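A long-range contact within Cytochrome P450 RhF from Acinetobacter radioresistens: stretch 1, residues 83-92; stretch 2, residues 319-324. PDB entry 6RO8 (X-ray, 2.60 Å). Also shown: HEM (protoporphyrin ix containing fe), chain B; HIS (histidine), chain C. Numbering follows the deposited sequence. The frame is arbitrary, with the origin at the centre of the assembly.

Stretch 1, residues 83-92: SACNALEKLT
Stretch 2 (319-324) AWRRQV

Residues 320-324 of the second stretch form an extended strand, with phi between -88° and -137° and psi between 131° and 173°; the first stretch pairs with it at Ser-83 and then turns, with i to i+3 backbone bonds at Ala-84/Ala-87 and Asn-86/Glu-89. Together they bury 632 Å². At Ser-83 (phi/psi -99°/157°) the chains run antiparallel in a hydrogen-bonded pair with Gln-323, CA to CA 5.3 Å: Ser-83 N donates to Gln-323 O at 2.8 Å, and Gln-323 N returns to Ser-83 O at 2.9 Å. Both side chains lie on the same face of the sheet. Ser-83 O also receives a CA-H...O contact from Arg-322 CA at 3.4 Å. The Ser-83 side chain, with chi1 at 100°, accepts from Cys-85 N at OG (3.2 Å), tying down the start of the turn.

Ala-84 (-85°/6°) points sideways, its CB lying over one face of the Arg-322 guanidinium, 3.9 Å from Arg-322 NH1. That arginine (chi1 to chi3 m, m, t) points away at CB, then donates from NH1 to its neighbour's carbonyl, Arg-321 O (3.0 Å), and from NH2 to the heme carboxylate oxygen O1A (2.9 Å). Cys-85 (chi1 p) places SG 3.7 Å from Gln-323 CB, while Gln-323 extends with chi1 and chi2 both t.

Asn-86 (-87°/4°) points toward the strand. With chi1 p and chi2 -24°, its ND2 makes a weak hydrogen bond to Arg-322 O at 3.0 Å. The turns are held internally by Ala-87 N to Ala-84 O (2.8 Å) and Glu-89 N to Asn-86 O (3.0 Å).

Ala-87 (-61°/-27°) packs CB 3.8 Å from Trp-320 NE1, and its carbonyl lies over one face of that indole (chi1 -146°, chi2 -123°); heme CMA lies over the opposite face. A water bridges the stretches, donating to Ala-87 O (2.6 Å) and accepting from Arg-321 NE (2.5 Å).

Arg-321, pointing toward the first stretch with chi1 to chi3 m, t, m, is the hub of the contact. Asn-86 O lies over one face of its guanidinium. Its NH2 donates weakly to Ala-87 O at 3.0 Å, and Glu-89 O, near the guanidinium plane, accepts from both NH1 and NH2, each at 2.8 Å. A cationic group thus gathers backbone carbonyls turned inward by the chain. Leu-88 (-117°/15°) points away at CB, and Glu-89 (-71°/145°) restores an extended backbone. Leu-91 (chi1 t, chi2 p) closes the contact, CD1 lying 4.0 Å from Arg-321 NH1.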

ATOM      1  N   SER A  83      -1.583   7.028  17.384  1.00 79.32           N
ATOM      2  CA  SER A  83      -0.225   6.704  16.996  1.00 78.49           C
ATOM      3  C   SER A  83      -0.200   5.546  16.006  1.00 79.47           C
ATOM      4  O   SER A  83      -1.110   4.714  15.940  1.00 77.55           O
ATOM      5  CB  SER A  83       0.619   6.354  18.217  1.00 82.22           C
ATOM      6  OG  SER A  83       0.748   4.949  18.369  1.00 86.87           O
ATOM      7  N   ALA A  84       0.888   5.499  15.254  1.00 79.34           N
ATOM      8  CA  ALA A  84       1.098   4.552  14.179  1.00 74.78           C
ATOM      9  C   ALA A  84       1.667   3.228  14.652  1.00 78.16           C
ATOM     10  O   ALA A  84       1.981   2.383  13.809  1.00 75.57           O
ATOM     11  CB  ALA A  84       2.038   5.165  13.138  1.00 72.71           C
ATOM     12  N   CYS A  85       1.800   3.026  15.972  1.00 82.72           N
ATOM     13  CA  CYS A  85       2.559   1.886  16.486  1.00 71.82           C
ATOM     14  C   CYS A  85       2.016   0.561  15.966  1.00 76.27           C
ATOM     15  O   CYS A  85       2.791  -0.351  15.657  1.00 83.54           O
ATOM     16  CB  CYS A  85       2.578   1.913  18.012  1.00 74.54           C
ATOM     17  SG  CYS A  85       0.968   1.783  18.848  1.00 88.53           S
ATOM     18  N   ASN A  86       0.710   0.460  15.785  1.00 76.90           N
ATOM     19  CA  ASN A  86       0.120  -0.769  15.291  1.00 74.26           C
ATOM     20  C   ASN A  86       0.089  -0.864  13.766  1.00 75.83           C
ATOM     21  O   ASN A  86      -0.449  -1.847  13.249  1.00 81.78           O
ATOM     22  CB  ASN A  86      -1.305  -0.917  15.840  1.00 76.15           C
ATOM     23  CG  ASN A  86      -2.232   0.172  15.336  1.00 75.17           C
ATOM     24  OD1 ASN A  86      -1.786   1.264  14.956  1.00 84.77           O
ATOM     25  ND2 ASN A  86      -3.518  -0.126  15.295  1.00 75.00           N
ATOM     26  N   ALA A  87       0.663   0.098  13.031  1.00 71.08           N
ATOM     27  CA  ALA A  87       0.487   0.107  11.578  1.00 71.97           C
ATOM     28  C   ALA A  87       1.047  -1.148  10.915  1.00 73.67           C
ATOM     29  O   ALA A  87       0.576  -1.532   9.838  1.00 74.40           O
ATOM     30  CB  ALA A  87       1.121   1.358  10.960  1.00 68.27           C
ATOM     31  N   LEU A  88       2.045  -1.795  11.525  1.00 74.43           N
ATOM     32  CA  LEU A  88       2.603  -3.028  10.975  1.00 72.29           C
ATOM     33  C   LEU A  88       2.397  -4.212  11.910  1.00 75.12           C
ATOM     34  O   LEU A  88       3.009  -5.273  11.725  1.00 66.92           O
ATOM     35  CB  LEU A  88       4.085  -2.857  10.657  1.00 75.28           C
ATOM     36  CG  LEU A  88       4.458  -1.772   9.645  1.00 76.08           C
ATOM     37  CD1 LEU A  88       5.971  -1.659   9.608  1.00 76.84           C
ATOM     38  CD2 LEU A  88       3.861  -2.039   8.217  1.00 59.95           C
ATOM     39  N   GLU A  89       1.520  -4.048  12.893  1.00 76.53           N
ATOM     40  CA  GLU A  89       1.217  -5.092  13.851  1.00 69.08           C
ATOM     41  C   GLU A  89       0.430  -6.227  13.206  1.00 72.32           C
ATOM     42  O   GLU A  89      -0.412  -6.009  12.334  1.00 70.68           O
ATOM     43  CB  GLU A  89       0.437  -4.468  14.998  1.00 77.07           C
ATOM     44  CG  GLU A  89      -0.096  -5.388  16.076  1.00 81.44           C
ATOM     45  CD  GLU A  89      -0.971  -4.614  17.023  1.00 90.10           C
ATOM     46  OE1 GLU A  89      -2.195  -4.557  16.790  1.00 96.41           O
ATOM     47  OE2 GLU A  89      -0.425  -4.013  17.967  1.00 92.30           O
ATOM     48  N   LYS A  90       0.695  -7.449  13.655  1.00 75.09           N
ATOM     49  CA  LYS A  90       0.047  -8.598  13.045  1.00 74.17           C
ATOM     50  C   LYS A  90      -1.421  -8.631  13.444  1.00 74.93           C
ATOM     51  O   LYS A  90      -1.764  -8.547  14.622  1.00 73.41           O
ATOM     52  CB  LYS A  90       0.746  -9.896  13.438  1.00 62.30           C
ATOM     53  CG  LYS A  90       0.065 -11.104  12.813  1.00 69.41           C
ATOM     54  CD  LYS A  90       0.821 -12.417  12.974  1.00 73.97           C
ATOM     55  CE  LYS A  90       0.176 -13.559  12.158  1.00 78.72           C
ATOM     56  NZ  LYS A  90      -1.136 -14.091  12.645  1.00 80.53           N
ATOM     57  N   LEU A  91      -2.296  -8.727  12.449  1.00 77.08           N
ATOM     58  CA  LEU A  91      -3.714  -8.539  12.711  1.00 79.95           C
ATOM     59  C   LEU A  91      -4.250  -9.627  13.629  1.00 77.89           C
ATOM     60  O   LEU A  91      -4.792  -9.343  14.703  1.00 74.00           O
ATOM     61  CB  LEU A  91      -4.474  -8.514  11.392  1.00 80.72           C
ATOM     62  CG  LEU A  91      -5.922  -8.097  11.526  1.00 77.84           C
ATOM     63  CD1 LEU A  91      -5.984  -6.640  11.946  1.00 74.86           C
ATOM     64  CD2 LEU A  91      -6.554  -8.298  10.181  1.00 80.61           C
ATOM     65  N   THR A  92      -4.108 -10.880  13.221  1.00 80.22           N
ATOM     66  CA  THR A  92      -4.610 -11.960  14.061  1.00 90.25           C
ATOM     67  C   THR A  92      -3.460 -12.615  14.825  1.00 91.81           C
ATOM     68  O   THR A  92      -2.363 -12.795  14.273  1.00 84.02           O
ATOM     69  CB  THR A  92      -5.338 -13.006  13.215  1.00 93.70           C
ATOM     70  OG1 THR A  92      -4.396 -13.937  12.679  1.00 99.58           O
ATOM     71  CG2 THR A  92      -6.068 -12.334  12.054  1.00103.60           C
ATOM     72  N   ALA A 319      -7.272   0.602   3.676  1.00 58.76           N
ATOM     73  CA  ALA A 319      -7.482   0.769   5.113  1.00 56.16           C
ATOM     74  C   ALA A 319      -6.132   0.773   5.817  1.00 58.69           C
ATOM     75  O   ALA A 319      -5.310  -0.115   5.583  1.00 66.49           O
ATOM     76  CB  ALA A 319      -8.349  -0.352   5.677  1.00 49.02           C
ATOM     77  N   TRP A 320      -5.903   1.760   6.671  1.00 55.06           N
ATOM     78  CA  TRP A 320      -4.703   1.840   7.488  1.00 61.29           C
ATOM     79  C   TRP A 320      -5.125   1.926   8.960  1.00 66.45           C
ATOM     80  O   TRP A 320      -6.314   2.031   9.283  1.00 69.75           O
ATOM     81  CB  TRP A 320      -3.835   3.034   7.051  1.00 56.05           C
ATOM     82  CG  TRP A 320      -2.361   2.803   7.188  1.00 61.82           C
ATOM     83  CD1 TRP A 320      -1.479   3.567   7.909  1.00 62.81           C
ATOM     84  CD2 TRP A 320      -1.585   1.747   6.597  1.00 63.40           C
ATOM     85  NE1 TRP A 320      -0.204   3.045   7.814  1.00 65.11           N
ATOM     86  CE2 TRP A 320      -0.240   1.932   7.015  1.00 64.17           C
ATOM     87  CE3 TRP A 320      -1.893   0.657   5.771  1.00 54.65           C
ATOM     88  CZ2 TRP A 320       0.796   1.079   6.620  1.00 57.90           C
ATOM     89  CZ3 TRP A 320      -0.861  -0.206   5.397  1.00 59.04           C
ATOM     90  CH2 TRP A 320       0.469   0.021   5.815  1.00 58.48           C
ATOM     91  N   ARG A 321      -4.160   1.862   9.874  1.00 63.93           N
ATOM     92  CA  ARG A 321      -4.492   1.618  11.273  1.00 65.29           C
ATOM     93  C   ARG A 321      -3.839   2.631  12.210  1.00 67.64           C
ATOM     94  O   ARG A 321      -2.751   3.170  11.942  1.00 67.43           O
ATOM     95  CB  ARG A 321      -4.083   0.211  11.683  1.00 63.27           C
ATOM     96  CG  ARG A 321      -4.841  -0.893  10.963  1.00 61.86           C
ATOM     97  CD  ARG A 321      -4.368  -2.251  11.458  1.00 59.42           C
ATOM     98  NE  ARG A 321      -3.074  -2.605  10.893  1.00 63.27           N
ATOM     99  CZ  ARG A 321      -2.321  -3.624  11.292  1.00 73.61           C
ATOM    100  NH1 ARG A 321      -2.719  -4.420  12.310  1.00 61.65           N
ATOM    101  NH2 ARG A 321      -1.163  -3.838  10.667  1.00 68.40           N
ATOM    102  N   ARG A 322      -4.524   2.884  13.321  1.00 65.27           N
ATOM    103  CA  ARG A 322      -4.014   3.742  14.375  1.00 73.93           C
ATOM    104  C   ARG A 322      -4.322   3.089  15.711  1.00 76.21           C
ATOM    105  O   ARG A 322      -5.234   2.262  15.821  1.00 82.14           O
ATOM    106  CB  ARG A 322      -4.629   5.156  14.317  1.00 71.74           C
ATOM    107  CG  ARG A 322      -4.081   6.029  13.211  1.00 68.31           C
ATOM    108  CD  ARG A 322      -2.576   6.128  13.328  1.00 74.65           C
ATOM    109  NE  ARG A 322      -2.004   7.105  12.402  1.00 84.65           N
ATOM    110  CZ  ARG A 322      -1.325   6.791  11.300  1.00 70.49           C
ATOM    111  NH1 ARG A 322      -1.143   5.519  10.975  1.00 68.72           N
ATOM    112  NH2 ARG A 322      -0.821   7.748  10.535  1.00 64.54           N
ATOM    113  N   GLN A 323      -3.554   3.456  16.733  1.00 82.53           N
ATOM    114  CA  GLN A 323      -3.834   3.033  18.100  1.00 78.76           C
ATOM    115  C   GLN A 323      -3.966   4.257  18.982  1.00 77.34           C
ATOM    116  O   GLN A 323      -3.203   5.213  18.843  1.00 92.79           O
ATOM    117  CB  GLN A 323      -2.755   2.120  18.671  1.00 70.61           C
ATOM    118  CG  GLN A 323      -3.281   1.322  19.852  1.00 83.87           C
ATOM    119  CD  GLN A 323      -2.334   0.254  20.335  1.00 90.12           C
ATOM    120  OE1 GLN A 323      -2.068  -0.721  19.636  1.00 85.53           O
ATOM    121  NE2 GLN A 323      -1.828   0.424  21.550  1.00 96.13           N
ATOM    122  N   VAL A 324      -4.935   4.220  19.876  1.00 82.01           N
ATOM    123  CA  VAL A 324      -5.260   5.357  20.729  1.00 88.61           C
ATOM    124  C   VAL A 324      -4.395   5.301  21.990  1.00 96.89           C
ATOM    125  O   VAL A 324      -4.286   4.253  22.649  1.00 96.91           O
ATOM    126  CB  VAL A 324      -6.762   5.362  21.059  1.00 80.57           C
ATOM    127  CG1 VAL A 324      -7.122   6.478  22.025  1.00 76.76           C
ATOM    128  CG2 VAL A 324      -7.572   5.468  19.761  1.00 71.41           C
TER
HETATM  129  CHA HEM B 500       3.790   5.742   4.204  1.00 58.42           C
HETATM  130  CHB HEM B 500       0.650   4.264   0.791  1.00 64.35           C
HETATM  131  CHC HEM B 500       4.280   3.588  -2.394  1.00 58.30           C
HETATM  132  CHD HEM B 500       7.399   4.613   1.188  1.00 62.79           C
HETATM  133  C1A HEM B 500       2.616   5.388   3.577  1.00 59.53           C
HETATM  134  C2A HEM B 500       1.282   5.384   4.150  1.00 65.64           C
HETATM  135  C3A HEM B 500       0.426   4.980   3.218  1.00 61.68           C
HETATM  136  C4A HEM B 500       1.170   4.697   2.002  1.00 66.46           C
HETATM  137  CMA HEM B 500      -1.097   4.840   3.421  1.00 53.53           C
HETATM  138  CAA HEM B 500       0.903   5.794   5.592  1.00 55.70           C
HETATM  139  CBA HEM B 500       0.407   7.225   5.530  1.00 55.86           C
HETATM  140  CGA HEM B 500       0.089   7.761   6.900  1.00 62.45           C
HETATM  141  O1A HEM B 500       0.223   7.008   7.895  1.00 60.68           O
HETATM  142  O2A HEM B 500      -0.296   8.951   6.982  1.00 57.16           O
HETATM  143  C1B HEM B 500       1.340   4.044  -0.378  1.00 62.66           C
HETATM  144  C2B HEM B 500       0.741   3.807  -1.678  1.00 67.79           C
HETATM  145  C3B HEM B 500       1.747   3.603  -2.562  1.00 61.48           C
HETATM  146  C4B HEM B 500       3.011   3.715  -1.847  1.00 63.35           C
HETATM  147  CMB HEM B 500      -0.792   3.796  -1.924  1.00 58.42           C
HETATM  148  CAB HEM B 500       1.690   3.333  -4.084  1.00 56.96           C
HETATM  149  CBB HEM B 500       0.604   3.447  -4.848  1.00 56.08           C
HETATM  150  C1C HEM B 500       5.454   3.804  -1.706  1.00 64.17           C
HETATM  151  C2C HEM B 500       6.812   3.686  -2.208  1.00 67.48           C
HETATM  152  C3C HEM B 500       7.655   3.980  -1.191  1.00 70.25           C
HETATM  153  C4C HEM B 500       6.864   4.290  -0.033  1.00 64.02           C
HETATM  154  CMC HEM B 500       7.162   3.296  -3.661  1.00 62.17           C
HETATM  155  CAC HEM B 500       9.206   4.027  -1.113  1.00 72.77           C
HETATM  156  CBC HEM B 500       9.990   3.715  -2.145  1.00 84.17           C
HETATM  157  C1D HEM B 500       6.714   4.981   2.319  1.00 61.68           C
HETATM  158  C2D HEM B 500       7.307   5.344   3.584  1.00 64.83           C
HETATM  159  C3D HEM B 500       6.323   5.666   4.415  1.00 67.66           C
HETATM  160  C4D HEM B 500       5.055   5.518   3.709  1.00 63.41           C
HETATM  161  CMD HEM B 500       8.812   5.357   3.930  1.00 65.40           C
HETATM  162  CAD HEM B 500       6.532   6.090   5.887  1.00 73.07           C
HETATM  163  CBD HEM B 500       6.751   7.589   6.030  1.00 76.93           C
HETATM  164  CGD HEM B 500       6.483   7.992   7.462  1.00 80.31           C
HETATM  165  O1D HEM B 500       6.161   7.103   8.278  1.00 80.11           O
HETATM  166  O2D HEM B 500       6.576   9.198   7.801  1.00 82.50           O
HETATM  167  NA  HEM B 500       2.505   4.949   2.274  1.00 68.45           N
HETATM  168  NB  HEM B 500       2.718   3.980  -0.521  1.00 64.09           N
HETATM  169  NC  HEM B 500       5.536   4.171  -0.374  1.00 67.64           N
HETATM  170  ND  HEM B 500       5.337   5.102   2.430  1.00 62.99           N
HETATM  171 FE   HEM B 500       4.048   4.550   0.925  1.00 59.25          FE
HETATM  172  N   HIS C 501       3.384  -1.371   3.296  1.00 91.48           N
HETATM  173  CA  HIS C 501       2.605  -0.213   2.873  1.00 87.65           C
HETATM  174  C   HIS C 501       2.950   0.194   1.444  1.00 68.61           C
HETATM  175  O   HIS C 501       2.468   1.230   0.967  1.00 90.70           O
HETATM  176  CB  HIS C 501       2.833   0.963   3.824  1.00 95.53           C
HETATM  177  CG  HIS C 501       4.255   1.117   4.263  1.00 93.53           C
HETATM  178  ND1 HIS C 501       4.940   2.311   4.163  1.00 88.75           N
HETATM  179  CD2 HIS C 501       5.123   0.229   4.803  1.00 92.01           C
HETATM  180  CE1 HIS C 501       6.169   2.150   4.624  1.00 88.25           C
HETATM  181  NE2 HIS C 501       6.305   0.896   5.018  1.00 91.70           N
HETATM  182  OXT HIS C 501       3.705  -0.497   0.757  1.00 85.21           O
HETATM  183  O   HOH W   1      -1.845  -1.740   8.906  1.00 78.68           O
HETATM  184  O   HOH W   2       4.168   2.428   1.810  1.00 78.69           O